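Local coordinates for surface protein SPB1 (Streptococcus agalactiae, PDB 4UZG) that serves as the backbone protein of group B streptococcus pilus 2b, probably being linked by sortases into the pilus shaft, at residues V35-K41 against A149-T155; P96-T100 against D114-K118. All blocks are in the same frame, centred on the assembly; numbering follows the deposited sequence.

Contact 1: V35-K41 against A149-T155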
ATOM      1  N   VAL A  35     -12.773 -23.484 -24.012  1.00  8.92           N
ATOM      2  CA  VAL A  35     -12.849 -22.412 -23.030  1.00  8.66           C
ATOM      3  C   VAL A  35     -13.873 -21.387 -23.488  1.00  8.68           C
ATOM      4  O   VAL A  35     -13.726 -20.753 -24.540  1.00 10.36           O
ATOM      5  CB  VAL A  35     -11.493 -21.730 -22.819  1.00  9.99           C
ATOM      6  CG1 VAL A  35     -11.643 -20.576 -21.828  1.00 10.28           C
ATOM      7  CG2 VAL A  35     -10.472 -22.744 -22.315  1.00 10.96           C
ATOM      8  N   TYR A  36     -14.895 -21.200 -22.664  1.00  8.40           N
ATOM      9  CA  TYR A  36     -15.948 -20.229 -22.966  1.00  8.43           C
ATOM     10  C   TYR A  36     -15.906 -18.997 -22.044  1.00  8.03           C
ATOM     11  O   TYR A  36     -16.624 -18.028 -22.305  1.00  8.67           O
ATOM     12  CB  TYR A  36     -17.342 -20.880 -22.957  1.00  9.91           C
ATOM     13  CG  TYR A  36     -17.675 -21.543 -21.651  1.00 10.16           C
ATOM     14  CD1 TYR A  36     -18.172 -20.806 -20.592  1.00 10.50           C
ATOM     15  CD2 TYR A  36     -17.444 -22.901 -21.457  1.00 11.47           C
ATOM     16  CE1 TYR A  36     -18.470 -21.415 -19.389  1.00 12.46           C
ATOM     17  CE2 TYR A  36     -17.747 -23.520 -20.256  1.00 12.47           C
ATOM     18  CZ  TYR A  36     -18.231 -22.755 -19.221  1.00 12.75           C
ATOM     19  OH  TYR A  36     -18.538 -23.310 -17.997  1.00 15.81           O
ATOM     20  N   GLN A  37     -15.064 -19.003 -21.008  1.00  7.59           N
ATOM     21  CA  GLN A  37     -14.868 -17.819 -20.178  1.00  7.95           C
ATOM     22  C   GLN A  37     -13.593 -17.944 -19.389  1.00  7.11           C
ATOM     23  O   GLN A  37     -13.114 -19.051 -19.160  1.00  7.46           O
ATOM     24  CB  GLN A  37     -16.047 -17.624 -19.217  1.00  8.03           C
ATOM     25  CG  GLN A  37     -16.178 -18.721 -18.183  1.00  8.15           C
ATOM     26  CD  GLN A  37     -17.405 -18.575 -17.311  1.00  8.82           C
ATOM     27  OE1 GLN A  37     -18.379 -17.923 -17.690  1.00 10.82           O
ATOM     28  NE2 GLN A  37     -17.376 -19.205 -16.155  1.00  9.48           N
ATOM     29  N   TYR A  38     -13.079 -16.797 -18.953  1.00  6.44           N
ATOM     30  CA  TYR A  38     -12.084 -16.735 -17.883  1.00  7.05           C
ATOM     31  C   TYR A  38     -12.686 -15.946 -16.733  1.00  6.58           C
ATOM     32  O   TYR A  38     -13.316 -14.912 -16.950  1.00  8.13           O
ATOM     33  CB  TYR A  38     -10.751 -16.091 -18.353  1.00  6.97           C
ATOM     34  CG  TYR A  38      -9.938 -17.036 -19.178  1.00  6.55           C
ATOM     35  CD1 TYR A  38      -9.085 -17.951 -18.585  1.00  7.00           C
ATOM     36  CD2 TYR A  38     -10.061 -17.054 -20.560  1.00  7.29           C
ATOM     37  CE1 TYR A  38      -8.387 -18.871 -19.353  1.00  7.51           C
ATOM     38  CE2 TYR A  38      -9.353 -17.956 -21.329  1.00  7.58           C
ATOM     39  CZ  TYR A  38      -8.544 -18.889 -20.731  1.00  7.56           C
ATOM     40  OH  TYR A  38      -7.854 -19.822 -21.476  1.00  9.31           O
ATOM     41  N   VAL A  39     -12.464 -16.425 -15.518  1.00  6.91           N
ATOM     42  CA  VAL A  39     -12.997 -15.792 -14.310  1.00  6.99           C
ATOM     43  C   VAL A  39     -11.841 -15.325 -13.438  1.00  6.76           C
ATOM     44  O   VAL A  39     -10.982 -16.129 -13.042  1.00  7.44           O
ATOM     45  CB  VAL A  39     -13.863 -16.777 -13.521  1.00  7.96           C
ATOM     46  CG1 VAL A  39     -14.456 -16.074 -12.308  1.00  9.54           C
ATOM     47  CG2 VAL A  39     -14.964 -17.389 -14.396  1.00  9.14           C
ATOM     48  N   ILE A  40     -11.821 -14.026 -13.137  1.00  6.86           N
ATOM     49  CA  ILE A  40     -10.813 -13.407 -12.288  1.00  7.16           C
ATOM     50  C   ILE A  40     -11.500 -13.042 -10.977  1.00  7.22           C
ATOM     51  O   ILE A  40     -12.423 -12.232 -10.957  1.00  9.12           O
ATOM     52  CB  ILE A  40     -10.256 -12.133 -12.952  1.00  7.72           C
ATOM     53  CG1 ILE A  40      -9.616 -12.470 -14.303  1.00 10.30           C
ATOM     54  CG2 ILE A  40      -9.261 -11.440 -12.018  1.00  9.11           C
ATOM     55  CD1 ILE A  40     -10.495 -12.153 -15.506  1.00 14.54           C
ATOM     56  N   LYS A  41     -11.044 -13.646  -9.885  1.00  6.90           N
ATOM     57  CA  LYS A  41     -11.614 -13.395  -8.563  1.00  7.19           C
ATOM     58  C   LYS A  41     -10.551 -12.793  -7.681  1.00  7.39           C
ATOM     59  O   LYS A  41      -9.464 -13.343  -7.566  1.00 10.10           O
ATOM     60  CB  LYS A  41     -12.100 -14.688  -7.921  1.00  8.39           C
ATOM     61  CG  LYS A  41     -13.383 -15.195  -8.481  1.00 13.62           C
ATOM     62  CD  LYS A  41     -13.880 -16.441  -7.767  1.00 17.69           C
ATOM     63  CE  LYS A  41     -15.183 -16.943  -8.385  1.00 21.11           C
ATOM     64  NZ  LYS A  41     -15.716 -18.116  -7.631  1.00 24.44           N
ATOM     65  N   ALA A 149      -5.472 -12.824  -6.130  1.00  7.29           N
ATOM     66  CA  ALA A 149      -6.279 -12.919  -7.333  1.00  6.97           C
ATOM     67  C   ALA A 149      -6.085 -14.298  -7.935  1.00  6.95           C
ATOM     68  O   ALA A 149      -4.966 -14.759  -8.093  1.00  9.50           O
ATOM     69  CB  ALA A 149      -5.870 -11.868  -8.338  1.00  8.67           C
ATOM     70  N   THR A 150      -7.192 -14.926  -8.324  1.00  6.06           N
ATOM     71  CA  THR A 150      -7.150 -16.185  -9.056  1.00  6.33           C
ATOM     72  C   THR A 150      -7.732 -15.937 -10.448  1.00  6.17           C
ATOM     73  O   THR A 150      -8.645 -15.107 -10.615  1.00  6.91           O
ATOM     74  CB  THR A 150      -7.923 -17.298  -8.352  1.00  6.33           C
ATOM     75  OG1 THR A 150      -9.293 -16.917  -8.244  1.00  7.08           O
ATOM     76  CG2 THR A 150      -7.335 -17.616  -7.008  1.00  7.72           C
ATOM     77  N   ILE A 151      -7.237 -16.692 -11.425  1.00  6.25           N
ATOM     78  CA  ILE A 151      -7.766 -16.665 -12.766  1.00  6.48           C
ATOM     79  C   ILE A 151      -7.961 -18.126 -13.196  1.00  6.85           C
ATOM     80  O   ILE A 151      -7.005 -18.909 -13.178  1.00  7.70           O
ATOM     81  CB  ILE A 151      -6.850 -15.928 -13.746  1.00  8.11           C
ATOM     82  CG1 ILE A 151      -6.508 -14.515 -13.224  1.00 10.88           C
ATOM     83  CG2 ILE A 151      -7.506 -15.918 -15.140  1.00  9.28           C
ATOM     84  CD1 ILE A 151      -5.134 -14.423 -12.469  1.00 13.27           C
ATOM     85  N   ASN A 152      -9.186 -18.463 -13.579  1.00  6.61           N
ATOM     86  CA  ASN A 152      -9.525 -19.847 -13.942  1.00  7.01           C
ATOM     87  C   ASN A 152     -10.342 -19.842 -15.230  1.00  6.92           C
ATOM     88  O   ASN A 152     -11.196 -18.970 -15.430  1.00  7.50           O
ATOM     89  CB  ASN A 152     -10.402 -20.491 -12.869  1.00  8.03           C
ATOM     90  CG  ASN A 152      -9.649 -20.859 -11.606  1.00  8.00           C
ATOM     91  OD1 ASN A 152      -8.983 -21.877 -11.535  1.00  8.60           O
ATOM     92  ND2 ASN A 152      -9.760 -20.014 -10.587  1.00  7.56           N
ATOM     93  N   PRO A 153     -10.150 -20.850 -16.091  1.00  7.36           N
ATOM     94  CA  PRO A 153     -11.075 -21.051 -17.211  1.00  7.69           C
ATOM     95  C   PRO A 153     -12.373 -21.642 -16.716  1.00  7.88           C
ATOM     96  O   PRO A 153     -12.382 -22.392 -15.736  1.00  8.79           O
ATOM     97  CB  PRO A 153     -10.315 -22.040 -18.085  1.00 10.21           C
ATOM     98  CG  PRO A 153      -9.557 -22.879 -17.079  1.00 10.87           C
ATOM     99  CD  PRO A 153      -9.152 -21.920 -15.979  1.00  9.45           C
ATOM    100  N   ASN A 154     -13.442 -21.373 -17.457  1.00  8.26           N
ATOM    101  CA  ASN A 154     -14.718 -22.064 -17.278  1.00  8.75           C
ATOM    102  C   ASN A 154     -15.119 -22.052 -15.806  1.00  9.20           C
ATOM    103  O   ASN A 154     -15.206 -20.967 -15.229  1.00  9.57           O
ATOM    104  CB  ASN A 154     -14.662 -23.442 -17.941  1.00  9.40           C
ATOM    105  CG  ASN A 154     -14.495 -23.324 -19.435  1.00  9.42           C
ATOM    106  OD1 ASN A 154     -14.605 -22.239 -20.008  1.00  9.06           O
ATOM    107  ND2 ASN A 154     -14.261 -24.458 -20.094  1.00 11.80           N
ATOM    108  N   THR A 155     -15.390 -23.213 -15.207  1.00  8.88           N
ATOM    109  CA  THR A 155     -15.834 -23.238 -13.817  1.00 10.32           C
ATOM    110  C   THR A 155     -14.805 -23.846 -12.870  1.00 10.26           C
ATOM    111  O   THR A 155     -15.115 -24.200 -11.735  1.00 11.47           O
ATOM    112  CB  THR A 155     -17.162 -23.955 -13.657  1.00 13.46           C
ATOM    113  OG1 THR A 155     -17.034 -25.302 -14.117  1.00 16.21           O
ATOM    114  CG2 THR A 155     -18.248 -23.252 -14.444  1.00 15.17           C
TER
HETATM  115  O   HOH W   1     -10.964 -17.329 -10.517  1.00  7.63           O
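This is an antiparallel pairing of neighbouring strands in the N-terminal beta domain, joining the start of strand 37-43 to the end of strand 146-153. The short strand axes run 163° apart in direction and approach to 4.6 Å. Val-39 and Asn-152 form a hydrogen-bonded pair (Val-39 N to Asn-152 O 2.8 Å, Asn-152 N to Val-39 O 3.0 Å), as do Lys-41 and Thr-150. Between them, Ile-40 faces Ile-151 at a non-hydrogen-bonded position, with Ile-40 CG1 3.9 Å from Ile-151 CG1. Tyr-38 and Pro-153 pair likewise on this buried face, which Ile-21 and Tyr-23 of strand 16-26 help cover. On the other face, one water donates to Val-39 O (2.8 Å) and accepts from Asn-152 ND2 (2.9 Å). Asn-152 OD1 meets Asp-159 N, next to the calcium-binding Asn-157 and Asp-158. Beyond the strands, Asn-154 OD1 accepts Tyr-36 N (2.9 Å), Asn-154 N donates to Gln-37 O (2.9 Å), and Asn-154 O accepts Gln-37 NE2 (2.9 Å). Pro-153, lacking an N-H, costs this pairing nothing at a non-hydrogen-bonded site, and the amide of Asn-154 extends the backbone hydrogen bonding one step past strand 149-153.

Contact 2: P96-T100 against D114-K118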
ATOM      1  N   PRO A  96     -16.294 -13.362 -21.123  1.00  7.73           N
ATOM      2  CA  PRO A  96     -16.751 -14.386 -22.067  1.00  8.47           C
ATOM      3  C   PRO A  96     -15.712 -14.555 -23.183  1.00  7.47           C
ATOM      4  O   PRO A  96     -15.122 -13.583 -23.652  1.00  8.28           O
ATOM      5  CB  PRO A  96     -18.092 -13.836 -22.580  1.00 10.67           C
ATOM      6  CG  PRO A  96     -17.998 -12.383 -22.408  1.00 11.84           C
ATOM      7  CD  PRO A  96     -17.168 -12.177 -21.148  1.00  9.37           C
ATOM      8  N   TRP A  97     -15.525 -15.798 -23.606  1.00  7.67           N
ATOM      9  CA  TRP A  97     -14.423 -16.153 -24.497  1.00  7.52           C
ATOM     10  C   TRP A  97     -14.919 -16.723 -25.822  1.00  8.44           C
ATOM     11  O   TRP A  97     -14.157 -16.814 -26.788  1.00  8.85           O
ATOM     12  CB  TRP A  97     -13.514 -17.176 -23.792  1.00  7.78           C
ATOM     13  CG  TRP A  97     -12.078 -17.090 -24.190  1.00  6.99           C
ATOM     14  CD1 TRP A  97     -11.357 -18.024 -24.870  1.00  7.48           C
ATOM     15  CD2 TRP A  97     -11.176 -16.013 -23.907  1.00  6.64           C
ATOM     16  NE1 TRP A  97     -10.073 -17.597 -25.032  1.00  7.99           N
ATOM     17  CE2 TRP A  97      -9.935 -16.367 -24.457  1.00  7.41           C
ATOM     18  CE3 TRP A  97     -11.300 -14.806 -23.227  1.00  7.32           C
ATOM     19  CZ2 TRP A  97      -8.814 -15.544 -24.355  1.00  8.66           C
ATOM     20  CZ3 TRP A  97     -10.191 -13.980 -23.136  1.00  7.88           C
ATOM     21  CH2 TRP A  97      -8.966 -14.356 -23.689  1.00  9.10           C
ATOM     22  N   ALA A  98     -16.188 -17.117 -25.865  1.00  9.02           N
ATOM     23  CA  ALA A  98     -16.772 -17.704 -27.066  1.00 10.33           C
ATOM     24  C   ALA A  98     -18.265 -17.453 -27.012  1.00 11.60           C
ATOM     25  O   ALA A  98     -18.830 -17.230 -25.937  1.00 12.65           O
ATOM     26  CB  ALA A  98     -16.476 -19.222 -27.150  1.00 11.01           C
ATOM     27  N   ALA A  99     -18.921 -17.531 -28.169  1.00 12.85           N
ATOM     28  CA  ALA A  99     -20.347 -17.250 -28.256  1.00 15.54           C
ATOM     29  C   ALA A  99     -21.198 -18.321 -27.588  1.00 16.65           C
ATOM     30  O   ALA A  99     -22.320 -18.035 -27.178  1.00 19.26           O
ATOM     31  CB  ALA A  99     -20.779 -17.082 -29.715  1.00 17.26           C
ATOM     32  N   THR A 100     -20.696 -19.553 -27.528  1.00 16.78           N
ATOM     33  CA  THR A 100     -21.404 -20.677 -26.889  1.00 18.17           C
ATOM     34  C   THR A 100     -20.411 -21.541 -26.110  1.00 18.08           C
ATOM     35  O   THR A 100     -19.200 -21.414 -26.304  1.00 17.62           O
ATOM     36  CB  THR A 100     -22.113 -21.583 -27.909  1.00 19.63           C
ATOM     37  OG1 THR A 100     -21.143 -22.217 -28.750  1.00 20.24           O
ATOM     38  CG2 THR A 100     -23.089 -20.791 -28.753  1.00 20.12           C
ATOM     39  N   ASP A 114     -16.641 -20.638 -32.398  1.00 15.46           N
ATOM     40  CA  ASP A 114     -17.152 -19.277 -32.229  1.00 13.72           C
ATOM     41  C   ASP A 114     -16.402 -18.484 -31.161  1.00 12.21           C
ATOM     42  O   ASP A 114     -16.974 -17.620 -30.502  1.00 12.99           O
ATOM     43  CB  ASP A 114     -18.665 -19.302 -31.962  1.00 15.15           C
ATOM     44  CG  ASP A 114     -19.049 -20.138 -30.763  1.00 16.16           C
ATOM     45  OD1 ASP A 114     -18.181 -20.423 -29.915  1.00 16.23           O
ATOM     46  OD2 ASP A 114     -20.247 -20.487 -30.669  1.00 19.24           O
ATOM     47  N   PHE A 115     -15.120 -18.786 -31.032  1.00 11.39           N
ATOM     48  CA  PHE A 115     -14.229 -18.026 -30.161  1.00 10.20           C
ATOM     49  C   PHE A 115     -14.116 -16.570 -30.580  1.00 10.79           C
ATOM     50  O   PHE A 115     -14.091 -16.253 -31.780  1.00 13.33           O
ATOM     51  CB  PHE A 115     -12.834 -18.651 -30.196  1.00 10.67           C
ATOM     52  CG  PHE A 115     -12.789 -20.049 -29.659  1.00  9.73           C
ATOM     53  CD1 PHE A 115     -12.983 -20.283 -28.305  1.00  9.33           C
ATOM     54  CD2 PHE A 115     -12.558 -21.141 -30.489  1.00 11.27           C
ATOM     55  CE1 PHE A 115     -12.939 -21.558 -27.791  1.00 10.01           C
ATOM     56  CE2 PHE A 115     -12.522 -22.426 -29.973  1.00 11.67           C
ATOM     57  CZ  PHE A 115     -12.712 -22.635 -28.632  1.00 11.00           C
ATOM     58  N   PHE A 116     -13.980 -15.682 -29.599  1.00  8.77           N
ATOM     59  CA  PHE A 116     -13.802 -14.261 -29.868  1.00  9.60           C
ATOM     60  C   PHE A 116     -12.363 -13.870 -30.165  1.00 10.14           C
ATOM     61  O   PHE A 116     -12.123 -12.892 -30.880  1.00 11.41           O
ATOM     62  CB  PHE A 116     -14.283 -13.410 -28.696  1.00  9.87           C
ATOM     63  CG  PHE A 116     -15.714 -13.662 -28.290  1.00  9.95           C
ATOM     64  CD1 PHE A 116     -16.696 -13.961 -29.218  1.00 11.16           C
ATOM     65  CD2 PHE A 116     -16.065 -13.588 -26.952  1.00 10.86           C
ATOM     66  CE1 PHE A 116     -17.993 -14.178 -28.808  1.00 12.12           C
ATOM     67  CE2 PHE A 116     -17.357 -13.799 -26.529  1.00 11.17           C
ATOM     68  CZ  PHE A 116     -18.340 -14.091 -27.456  1.00 11.68           C
ATOM     69  N   TYR A 117     -11.413 -14.614 -29.602  1.00  9.39           N
ATOM     70  CA  TYR A 117     -10.008 -14.256 -29.613  1.00  9.72           C
ATOM     71  C   TYR A 117      -9.233 -15.423 -30.200  1.00 10.79           C
ATOM     72  O   TYR A 117      -9.717 -16.570 -30.255  1.00 13.24           O
ATOM     73  CB  TYR A 117      -9.547 -13.903 -28.192  1.00  9.47           C
ATOM     74  CG  TYR A 117     -10.492 -12.902 -27.543  1.00  9.49           C
ATOM     75  CD1 TYR A 117     -10.646 -11.617 -28.055  1.00 10.63           C
ATOM     76  CD2 TYR A 117     -11.300 -13.265 -26.467  1.00  8.45           C
ATOM     77  CE1 TYR A 117     -11.568 -10.711 -27.507  1.00 10.33           C
ATOM     78  CE2 TYR A 117     -12.210 -12.360 -25.896  1.00  8.96           C
ATOM     79  CZ  TYR A 117     -12.339 -11.090 -26.440  1.00  9.68           C
ATOM     80  OH  TYR A 117     -13.238 -10.175 -25.935  1.00  9.45           O
ATOM     81  N   LYS A 118      -8.053 -15.133 -30.704  1.00 12.25           N
ATOM     82  CA  LYS A 118      -7.245 -16.179 -31.303  1.00 14.34           C
ATOM     83  C   LYS A 118      -5.845 -16.148 -30.742  1.00 15.17           C
ATOM     84  O   LYS A 118      -5.371 -15.128 -30.200  1.00 15.99           O
ATOM     85  CB  LYS A 118      -7.254 -16.104 -32.825  1.00 19.14           C
ATOM     86  CG  LYS A 118      -6.873 -14.766 -33.369  1.00 24.07           C
ATOM     87  CD  LYS A 118      -6.935 -14.727 -34.894  1.00 28.24           C
ATOM     88  CE  LYS A 118      -6.348 -13.422 -35.429  1.00 31.05           C
ATOM     89  NZ  LYS A 118      -6.275 -13.392 -36.917  1.00 32.84           N
TER
HETATM   90  O   HOH W   2     -14.884 -10.817 -24.004  1.00  8.61           O
HETATM   91  O   HOH W   3     -11.551 -16.679 -27.731  1.00  8.39           O
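A single beta bridge, Ala-98 with Phe-115 (CA atoms 4.0 Å apart), pinches together the two limbs of the long loop between strands 90-96 and 121-131 of the N-terminal beta domain; the middle of this loop is not modelled. Pro-96, ending its strand, lays CB 4.0 Å from Phe-116 CE2, while its O accepts from a water (2.8 Å) that in turn accepts from Tyr-117 OH (2.6 Å); that hydroxyl is also hydrogen-bonded to Gly-80 N. Trp-97 points its CA-CB bond away, yet the indole swings back so that Tyr-117 directs its edge at the six-membered ring in an inclined edge-to-face pair, centroids 4.7 Å apart and planes at 55°. Trp-97 O accepts the nearly linear bond from Phe-116 N (3.0 Å); a second water lies 2.8 Å from Trp-97 O and accepts a hydrogen bond from Tyr-117 N (2.8 Å). The CB of Ala-98 lies 3.8 Å from Phe-115 CD1, and the carbonyl carbon of Ala-98 sits over one face of the Phe-116 ring. Phe-115 also makes a cation-pi contact with Lys-34, whose NZ forms a salt bridge with Asp-114 OD1. Ala-99 N donates to Asp-114 O (3.0 Å), completing the bridge. Last, the Thr-100 hydroxyl closes the outer end: OG1 donates to Asp-114 OD2 at 2.7 Å.

Overall arrangement
Both contacts lie toward the same end of the molecule, their centres about 14 Å apart, and each is partly buried. Contact 1 is regular sheet: repeated backbone bonds, with aliphatic, tyrosine and proline side chains on a buried face. Contact 2 lies farther from the chain's centre and has no regular strand pairing; it has two backbone bonds, beside aromatic rings, bridging waters and an Asp-Thr hydrogen bond. The two meet directly, since segment 96-100 begins at the end of strand 90-96, which pairs with strand 37-43 on the side away from strand 146-153. Tyr-36 O probably accepts a hydrogen bond from Trp-97 N (2.8 Å), and Tyr-38 packs edge-to-face with Trp-97, continuing the buried face into the loop.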